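Local coordinates for hypothetical protein ST1511 (Sulfolobus tokodaii, PDB 2EKM) that is of unknown function but belongs to the adenosine-specific kinase family and may transfer adenosine monophosphate to proteins, at residues I8-P13 / L117-A122. Residues are numbered along the deposited sequence; the frame is centred on the assembly and turned at random.
Sequences IRVEIP and LQVLVA
V10 and V119 meet methyl to methyl on the buried face of two antiparallel strands, 4-10 and 117-123. Their CG2 atoms lie 3.5 Å apart, closer than usual for carbons. In both, CG1 is anti to the backbone N (chi1 173° and 177°), and CG2, anti to the carbonyl carbon, makes the touch. L117 CD2 adds a looser touch on V10 CB, and I8 CG1 reaches V121 CG2 at 3.8 Å. Helix 65-78 packs on I8 and V10, and strand 16-22 on L117 and V119. I8 and V119 form a hydrogen-bonded pair, with N to O distances of 2.8 Å both ways. V10 N also bonds L117 O at 3.0 Å.

The face of R9 and Q118 is looser, and R9 is exposed there. R9 bends at chi2 and chi3. Q118 CG lies 3.7 Å above its guanidinium plane, offset toward the rim. One water accepts from R9 NH1 and L117 N and donates to V10 O. R9 NH1 also hydrogen-bonds OE1 of Q126 of the second subunit, and L120 packs on A122 of that subunit.

The chemistry thus implies a sheet with two unlike faces: one apolar, packed within its own chain, the other partly polar, meeting the second subunit, with water bridging V10 O and L117 N.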
loop_
_atom_site.group_PDB
_atom_site.type_symbol
_atom_site.label_atom_id
_atom_site.label_comp_id
_atom_site.label_asym_id
_atom_site.label_seq_id
_atom_site.Cartn_x
_atom_site.Cartn_y
_atom_site.Cartn_z
ATOM N N ILE A 8 5.562 5.569 -17.395
ATOM C CA ILE A 8 6.668 6.471 -17.092
ATOM C C ILE A 8 7.977 5.764 -16.742
ATOM O O ILE A 8 8.025 4.954 -15.816
ATOM C CB ILE A 8 6.293 7.407 -15.909
ATOM C CG1 ILE A 8 5.003 8.165 -16.233
ATOM C CG2 ILE A 8 7.434 8.375 -15.615
ATOM C CD1 ILE A 8 5.079 9.005 -17.490
ATOM N N ARG A 9 9.034 6.085 -17.483
ATOM C CA ARG A 9 10.354 5.513 -17.243
ATOM C C ARG A 9 11.047 6.295 -16.133
ATOM O O ARG A 9 11.223 7.508 -16.240
ATOM C CB ARG A 9 11.208 5.570 -18.515
ATOM C CG ARG A 9 12.692 5.252 -18.294
ATOM C CD ARG A 9 12.908 3.858 -17.708
ATOM N NE ARG A 9 12.461 2.805 -18.621
ATOM C CZ ARG A 9 12.341 1.523 -18.287
ATOM N NH1 ARG A 9 12.640 1.124 -17.057
ATOM N NH2 ARG A 9 11.910 0.642 -19.179
ATOM N N VAL A 10 11.436 5.597 -15.072
ATOM C CA VAL A 10 12.109 6.227 -13.942
ATOM C C VAL A 10 13.620 6.039 -14.047
ATOM O O VAL A 10 14.105 4.910 -14.093
ATOM C CB VAL A 10 11.618 5.625 -12.601
ATOM C CG1 VAL A 10 12.446 6.176 -11.440
ATOM C CG2 VAL A 10 10.138 5.949 -12.397
ATOM N N GLU A 11 14.363 7.142 -14.094
ATOM C CA GLU A 11 15.815 7.046 -14.192
ATOM C C GLU A 11 16.426 6.701 -12.839
ATOM O O GLU A 11 16.168 7.367 -11.840
ATOM C CB GLU A 11 16.424 8.359 -14.710
ATOM C CG GLU A 11 17.945 8.447 -14.508
ATOM C CD GLU A 11 18.565 9.710 -15.093
ATOM O OE1 GLU A 11 17.907 10.772 -15.080
ATOM O OE2 GLU A 11 19.724 9.644 -15.552
ATOM N N ILE A 12 17.232 5.646 -12.816
ATOM C CA ILE A 12 17.900 5.217 -11.595
ATOM C C ILE A 12 19.384 5.065 -11.905
ATOM O O ILE A 12 19.826 4.010 -12.347
ATOM C CB ILE A 12 17.355 3.858 -11.099
ATOM C CG1 ILE A 12 15.856 3.967 -10.817
ATOM C CG2 ILE A 12 18.100 3.426 -9.841
ATOM C CD1 ILE A 12 15.199 2.645 -10.478
ATOM N N PRO A 13 20.172 6.127 -11.687
ATOM C CA PRO A 13 21.609 6.062 -11.961
ATOM C C PRO A 13 22.296 5.012 -11.098
ATOM O O PRO A 13 21.866 4.737 -9.978
ATOM C CB PRO A 13 22.086 7.478 -11.640
ATOM C CG PRO A 13 20.877 8.313 -11.924
ATOM C CD PRO A 13 19.776 7.494 -11.309
ATOM N N LEU A 117 12.788 0.605 -13.716
ATOM C CA LEU A 117 11.444 0.807 -13.191
ATOM C C LEU A 117 10.528 1.685 -14.027
ATOM O O LEU A 117 10.932 2.730 -14.535
ATOM C CB LEU A 117 11.543 1.400 -11.782
ATOM C CG LEU A 117 10.244 1.753 -11.044
ATOM C CD1 LEU A 117 9.562 0.482 -10.557
ATOM C CD2 LEU A 117 10.566 2.668 -9.856
ATOM N N GLN A 118 9.278 1.245 -14.150
ATOM C CA GLN A 118 8.258 1.985 -14.878
ATOM C C GLN A 118 7.112 2.263 -13.907
ATOM O O GLN A 118 6.725 1.389 -13.126
ATOM C CB GLN A 118 7.713 1.166 -16.049
ATOM C CG GLN A 118 8.622 1.058 -17.263
ATOM C CD GLN A 118 8.029 0.158 -18.333
ATOM O OE1 GLN A 118 8.293 0.323 -19.528
ATOM N NE2 GLN A 118 7.225 -0.808 -17.906
ATOM N N VAL A 119 6.581 3.479 -13.947
ATOM C CA VAL A 119 5.459 3.840 -13.094
ATOM C C VAL A 119 4.253 3.989 -14.013
ATOM O O VAL A 119 4.310 4.708 -15.012
ATOM C CB VAL A 119 5.714 5.164 -12.335
ATOM C CG1 VAL A 119 4.489 5.537 -11.513
ATOM C CG2 VAL A 119 6.924 5.014 -11.419
ATOM N N LEU A 120 3.177 3.279 -13.683
ATOM C CA LEU A 120 1.949 3.306 -14.467
ATOM C C LEU A 120 1.045 4.402 -13.924
ATOM O O LEU A 120 0.624 4.359 -12.769
ATOM C CB LEU A 120 1.259 1.941 -14.386
ATOM C CG LEU A 120 2.160 0.764 -14.790
ATOM C CD1 LEU A 120 1.476 -0.551 -14.471
ATOM C CD2 LEU A 120 2.498 0.852 -16.272
ATOM N N VAL A 121 0.739 5.379 -14.770
ATOM C CA VAL A 121 -0.079 6.512 -14.365
ATOM C C VAL A 121 -1.380 6.651 -15.151
ATOM O O VAL A 121 -1.375 6.735 -16.378
ATOM C CB VAL A 121 0.724 7.825 -14.511
ATOM C CG1 VAL A 121 -0.070 8.995 -13.955
ATOM C CG2 VAL A 121 2.062 7.691 -13.803
ATOM N N ALA A 122 -2.496 6.668 -14.431
ATOM C CA ALA A 122 -3.801 6.824 -15.059
ATOM C C ALA A 122 -4.099 8.315 -15.084
ATOM O O ALA A 122 -3.775 9.037 -14.138
ATOM C CB ALA A 122 -4.862 6.090 -14.257
HETATM O O HOH W 1 14.267 2.538 -15.089
#